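PDB 4Y25: poly-beta-1,6-N-acetyl-D-glucosamine export protein from Escherichia coli, which exports the biofilm adhesin poly-beta-1,6-N-acetyl-D-glucosamine across the outer membrane, the present chain being its C-terminal beta-barrel domain. Local coordinates for residues S136-V141 with S154-D159; R99-Y104 with G113-R118. All blocks are in the same frame, centred on the assembly; numbering follows the deposited sequence.

Contact 1. Residues S136-V141 with S154-D159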
loop_
_atom_site.group_PDB
_atom_site.type_symbol
_atom_site.label_atom_id
_atom_site.label_comp_id
_atom_site.label_asym_id
_atom_site.label_seq_id
_atom_site.Cartn_x
_atom_site.Cartn_y
_atom_site.Cartn_z
ATOM N N SER A 136 -1.280 4.984 14.906
ATOM C CA SER A 136 0.088 4.772 14.445
ATOM C C SER A 136 0.812 6.040 14.008
ATOM O O SER A 136 0.222 7.118 13.920
ATOM C CB SER A 136 0.096 3.776 13.282
ATOM O OG SER A 136 -0.544 4.326 12.141
ATOM N N ALA A 137 2.103 5.884 13.728
ATOM C CA ALA A 137 2.931 6.959 13.199
ATOM C C ALA A 137 3.946 6.397 12.205
ATOM O O ALA A 137 4.774 5.559 12.560
ATOM C CB ALA A 137 3.636 7.692 14.326
ATOM N N GLN A 138 3.870 6.850 10.957
ATOM C CA GLN A 138 4.803 6.403 9.930
ATOM C C GLN A 138 5.806 7.495 9.580
ATOM O O GLN A 138 5.498 8.683 9.664
ATOM C CB GLN A 138 4.064 5.970 8.660
ATOM C CG GLN A 138 3.017 4.885 8.852
ATOM C CD GLN A 138 2.452 4.395 7.532
ATOM O OE1 GLN A 138 2.970 4.720 6.463
ATOM N NE2 GLN A 138 1.381 3.612 7.599
ATOM N N ALA A 139 7.004 7.078 9.185
ATOM C CA ALA A 139 7.993 7.992 8.630
ATOM C C ALA A 139 8.822 7.272 7.575
ATOM O O ALA A 139 9.046 6.064 7.678
ATOM C CB ALA A 139 8.884 8.549 9.724
ATOM N N TYR A 140 9.268 8.001 6.557
ATOM C CA TYR A 140 10.149 7.408 5.557
ATOM C C TYR A 140 11.116 8.409 4.934
ATOM O O TYR A 140 10.881 9.617 4.947
ATOM C CB TYR A 140 9.332 6.726 4.454
ATOM C CG TYR A 140 8.487 7.647 3.601
ATOM C CD1 TYR A 140 9.025 8.293 2.492
ATOM C CD2 TYR A 140 7.141 7.842 3.881
ATOM C CE1 TYR A 140 8.250 9.125 1.702
ATOM C CE2 TYR A 140 6.358 8.669 3.095
ATOM C CZ TYR A 140 6.917 9.308 2.007
ATOM O OH TYR A 140 6.139 10.131 1.222
ATOM N N VAL A 141 12.211 7.882 4.394
ATOM C CA VAL A 141 13.218 8.685 3.711
ATOM C C VAL A 141 13.590 8.019 2.390
ATOM O O VAL A 141 13.882 6.825 2.348
ATOM C CB VAL A 141 14.486 8.870 4.575
ATOM C CG1 VAL A 141 15.565 9.605 3.794
ATOM C CG2 VAL A 141 14.152 9.615 5.857
ATOM N N SER A 154 12.041 3.135 5.588
ATOM C CA SER A 154 10.734 3.390 6.173
ATOM C C SER A 154 10.560 2.630 7.475
ATOM O O SER A 154 11.137 1.559 7.664
ATOM C CB SER A 154 9.624 3.008 5.195
ATOM O OG SER A 154 8.356 3.072 5.819
ATOM N N TRP A 155 9.765 3.193 8.376
ATOM C CA TRP A 155 9.447 2.529 9.629
ATOM C C TRP A 155 8.140 3.062 10.194
ATOM O O TRP A 155 7.716 4.170 9.865
ATOM C CB TRP A 155 10.574 2.709 10.646
ATOM C CG TRP A 155 10.840 4.133 10.978
ATOM C CD1 TRP A 155 10.285 4.854 11.992
ATOM C CD2 TRP A 155 11.729 5.021 10.292
ATOM N NE1 TRP A 155 10.773 6.138 11.982
ATOM C CE2 TRP A 155 11.662 6.265 10.946
ATOM C CE3 TRP A 155 12.574 4.884 9.187
ATOM C CZ2 TRP A 155 12.409 7.366 10.534
ATOM C CZ3 TRP A 155 13.314 5.977 8.779
ATOM C CH2 TRP A 155 13.227 7.202 9.450
ATOM N N ALA A 156 7.504 2.264 11.044
ATOM C CA ALA A 156 6.219 2.633 11.615
ATOM C C ALA A 156 6.031 2.024 12.996
ATOM O O ALA A 156 6.396 0.874 13.237
ATOM C CB ALA A 156 5.090 2.203 10.696
ATOM N N PHE A 157 5.460 2.811 13.901
ATOM C CA PHE A 157 5.126 2.334 15.235
ATOM C C PHE A 157 3.605 2.325 15.383
ATOM O O PHE A 157 2.931 3.255 14.943
ATOM C CB PHE A 157 5.784 3.210 16.310
ATOM C CG PHE A 157 7.246 3.495 16.055
ATOM C CD1 PHE A 157 8.227 2.638 16.527
ATOM C CD2 PHE A 157 7.637 4.626 15.355
ATOM C CE1 PHE A 157 9.570 2.896 16.301
ATOM C CE2 PHE A 157 8.980 4.891 15.124
ATOM C CZ PHE A 157 9.945 4.024 15.599
ATOM N N THR A 158 3.062 1.268 15.983
ATOM C CA THR A 158 1.611 1.132 16.103
ATOM C C THR A 158 1.184 0.677 17.494
ATOM O O THR A 158 1.649 -0.349 17.987
ATOM C CB THR A 158 1.047 0.130 15.073
ATOM O OG1 THR A 158 1.584 0.410 13.773
ATOM C CG2 THR A 158 -0.470 0.216 15.023
ATOM N N ASP A 159 0.288 1.439 18.115
ATOM C CA ASP A 159 -0.227 1.104 19.439
ATOM C C ASP A 159 -1.631 0.512 19.354
ATOM O O ASP A 159 -2.572 1.186 18.936
ATOM C CB ASP A 159 -0.235 2.341 20.337
ATOM C CG ASP A 159 0.225 2.041 21.749
ATOM O OD1 ASP A 159 1.016 1.091 21.932
ATOM O OD2 ASP A 159 -0.211 2.754 22.678
#

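Contact 2. Residues R99-Y104 with G113-R118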
loop_
_atom_site.group_PDB
_atom_site.type_symbol
_atom_site.label_atom_id
_atom_site.label_comp_id
_atom_site.label_asym_id
_atom_site.label_seq_id
_atom_site.Cartn_x
_atom_site.Cartn_y
_atom_site.Cartn_z
ATOM N N ARG A 99 -6.639 10.998 9.633
ATOM C CA ARG A 99 -5.308 10.790 9.078
ATOM C C ARG A 99 -4.611 12.106 8.741
ATOM O O ARG A 99 -5.214 13.018 8.174
ATOM C CB ARG A 99 -5.381 9.905 7.833
ATOM C CG ARG A 99 -4.032 9.648 7.182
ATOM C CD ARG A 99 -4.137 8.613 6.076
ATOM N NE ARG A 99 -5.039 9.045 5.015
ATOM C CZ ARG A 99 -4.696 9.881 4.041
ATOM N NH1 ARG A 99 -3.469 10.381 3.993
ATOM N NH2 ARG A 99 -5.582 10.221 3.114
ATOM N N LEU A 100 -3.339 12.199 9.109
ATOM C CA LEU A 100 -2.510 13.340 8.746
ATOM C C LEU A 100 -1.221 12.841 8.112
ATOM O O LEU A 100 -0.518 12.013 8.689
ATOM C CB LEU A 100 -2.204 14.209 9.965
ATOM C CG LEU A 100 -1.275 15.394 9.694
ATOM C CD1 LEU A 100 -1.907 16.364 8.704
ATOM C CD2 LEU A 100 -0.908 16.106 10.991
ATOM N N SER A 101 -0.913 13.339 6.920
ATOM C CA SER A 101 0.257 12.863 6.195
ATOM C C SER A 101 0.830 13.922 5.267
ATOM O O SER A 101 0.143 14.874 4.887
ATOM C CB SER A 101 -0.091 11.610 5.391
ATOM O OG SER A 101 -1.181 11.852 4.520
ATOM N N GLY A 102 2.095 13.742 4.904
ATOM C CA GLY A 102 2.754 14.648 3.986
ATOM C C GLY A 102 4.175 14.243 3.661
ATOM O O GLY A 102 4.780 13.430 4.363
ATOM N N TRP A 103 4.705 14.796 2.575
ATOM C CA TRP A 103 6.128 14.692 2.292
ATOM C C TRP A 103 6.644 16.038 1.831
ATOM O O TRP A 103 5.901 16.850 1.279
ATOM C CB TRP A 103 6.436 13.617 1.236
ATOM C CG TRP A 103 5.762 13.815 -0.100
ATOM C CD1 TRP A 103 4.659 13.161 -0.558
ATOM C CD2 TRP A 103 6.158 14.714 -1.150
ATOM N NE1 TRP A 103 4.334 13.600 -1.819
ATOM C CE2 TRP A 103 5.238 14.552 -2.206
ATOM C CE3 TRP A 103 7.199 15.639 -1.300
ATOM C CZ2 TRP A 103 5.325 15.280 -3.391
ATOM C CZ3 TRP A 103 7.279 16.365 -2.478
ATOM C CH2 TRP A 103 6.348 16.180 -3.507
ATOM N N TYR A 104 7.925 16.266 2.069
ATOM C CA TYR A 104 8.605 17.435 1.548
ATOM C C TYR A 104 9.902 16.974 0.919
ATOM O O TYR A 104 10.416 15.904 1.250
ATOM C CB TYR A 104 8.876 18.451 2.650
ATOM C CG TYR A 104 9.730 17.904 3.770
ATOM C CD1 TYR A 104 11.115 18.002 3.723
ATOM C CD2 TYR A 104 9.152 17.290 4.872
ATOM C CE1 TYR A 104 11.900 17.497 4.742
ATOM C CE2 TYR A 104 9.927 16.789 5.897
ATOM C CZ TYR A 104 11.300 16.898 5.829
ATOM O OH TYR A 104 12.075 16.399 6.848
ATOM N N GLY A 113 9.022 11.788 4.419
ATOM C CA GLY A 113 7.579 11.681 4.540
ATOM C C GLY A 113 7.127 11.311 5.939
ATOM O O GLY A 113 7.803 10.567 6.651
ATOM N N SER A 114 5.972 11.835 6.331
ATOM C CA SER A 114 5.415 11.592 7.657
ATOM C C SER A 114 3.950 11.189 7.530
ATOM O O SER A 114 3.289 11.548 6.553
ATOM C CB SER A 114 5.561 12.841 8.534
ATOM O OG SER A 114 5.241 12.569 9.887
ATOM N N GLN A 115 3.437 10.445 8.506
ATOM C CA GLN A 115 2.050 9.996 8.438
ATOM C C GLN A 115 1.482 9.567 9.792
ATOM O O GLN A 115 1.967 8.622 10.416
ATOM C CB GLN A 115 1.928 8.846 7.433
ATOM C CG GLN A 115 0.501 8.477 7.074
ATOM C CD GLN A 115 0.363 8.053 5.624
ATOM O OE1 GLN A 115 1.352 7.934 4.901
ATOM N NE2 GLN A 115 -0.870 7.825 5.190
ATOM N N LEU A 116 0.447 10.279 10.231
ATOM C CA LEU A 116 -0.293 9.948 11.448
ATOM C C LEU A 116 -1.671 9.398 11.128
ATOM O O LEU A 116 -2.366 9.931 10.264
ATOM C CB LEU A 116 -0.459 11.173 12.336
ATOM C CG LEU A 116 0.766 11.727 13.033
ATOM C CD1 LEU A 116 0.325 12.935 13.817
ATOM C CD2 LEU A 116 1.344 10.656 13.930
ATOM N N GLU A 117 -2.078 8.342 11.826
ATOM C CA GLU A 117 -3.392 7.760 11.577
ATOM C C GLU A 117 -4.135 7.312 12.837
ATOM O O GLU A 117 -3.549 6.773 13.778
ATOM C CB GLU A 117 -3.280 6.566 10.610
ATOM C CG GLU A 117 -2.059 6.580 9.691
ATOM C CD GLU A 117 -2.256 5.767 8.422
ATOM O OE1 GLU A 117 -3.225 4.981 8.355
ATOM O OE2 GLU A 117 -1.442 5.921 7.488
ATOM N N ARG A 118 -5.436 7.580 12.835
ATOM C CA ARG A 118 -6.399 6.914 13.701
ATOM C C ARG A 118 -7.657 6.709 12.853
ATOM O O ARG A 118 -8.042 7.604 12.116
ATOM C CB ARG A 118 -6.690 7.736 14.969
ATOM C CG ARG A 118 -7.672 8.890 14.777
ATOM C CD ARG A 118 -8.270 9.403 16.082
ATOM N NE ARG A 118 -8.636 10.815 15.982
ATOM C CZ ARG A 118 -9.381 11.464 16.870
ATOM N NH1 ARG A 118 -9.853 10.830 17.935
ATOM N NH2 ARG A 118 -9.661 12.749 16.692
#

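Contact 1. Residues S136-V141 with S154-D159
Trp155 lays its indole across Ala139, its hydrogen-bonded partner on the next strand. The methyl CB of Ala139 sits 3.8 Å from CE2 of Trp155, with NE1 and CZ2 equally near, while the carbonyl O of Ala139 stands 3.9 Å above the ring plane of Trp155, over its centre. Chi1 of 60° sets CG of Trp155 between its own backbone N and carbonyl carbon, on the way to Ala139. Farther out, CH2 of Trp155 reaches CG2 of Val141 more loosely, at 4.4 Å. The backbones beneath are bonded in both directions: Ala139 N to Trp155 O at 3.1 Å and Trp155 N to Ala139 O at 3.0 Å. This is the antiparallel hairpin of strands 134-144 and 149-160, one step of the 16-stranded PgaA barrel. Ala137, Ala139, Trp155 and Phe157 face outward, consistent with a lipid-facing belt; Gln138, Ser154 and Ala156 face the interior. On that inner side Ser136, in a non-hydrogen-bonded pair with Thr158, brings its CB within 3.7 Å of OG1 of Thr158. The hydroxyl OG of Ser136 is hydrogen-bonded to Ser120 instead, and Arg122 lies against Gln138, Ala156 and Thr158.

Contact 2. Residues R99-Y104 with G113-R118
The carbonyl O of Leu116 is held from two neighbouring residues: the backbone N of Leu100 donates to it at 2.7 Å, and CA of Arg99 adds a CA-H...O contact at 3.3 Å. This belongs to the antiparallel hairpin of strands 94-105 and 110-118 in the membrane barrel wall. Two residues further along the ladder, Gly102 and Ser114 exchange their own pair of backbone bonds, with Ser114 N 2.8 Å from Gly102 O. Leu100 and Leu116 lie on the outer surface, touching through their CB atoms; Arg99, Ser101, Gln115 and Glu117 line the inside. There the extended start of Arg99, CG anti to the backbone N (chi1 179°), runs beside Glu117 and points the same way. Its guanidinium does not pair with that carboxylate, NE of Arg99 standing 5.4 Å from OE2 of Glu117, but makes salt bridges to Glu82 and Glu84 on the preceding strand, which fix its rotation. The side chains of Gln115 and Arg99 cross obliquely, amide and guanidinium planes 52° apart, bringing NE2 of Gln115 to 3.5 Å from CD of Arg99. Nearer the backbone of Gln115, its CG and CD each pass 3.6 Å from CB of Ser101.

How the contacts relate
Contacts 1 and 2 are successive hairpins of one barrel wall, their centres about 9 Å apart. They are stitched together where strand 110-118 of contact 2 lies beside strand 134-144 of contact 1: probable hydrogen bonds run from Gln138 N to Gln115 O (2.7 Å) and from Gly113 N to Tyr140 O (2.9 Å), so that the four strands form one continuous sheet. Inside the barrel the side chains meet as well. OH of Tyr140 packs 3.5 Å from CB of Trp103, its ring lying against CA of Gly113, and NE2 of Gln138 comes within 3.6 Å of OE2 of Glu117. Together the two hairpins give the interior a largely polar lining, consistent with a passage for a sugar polymer.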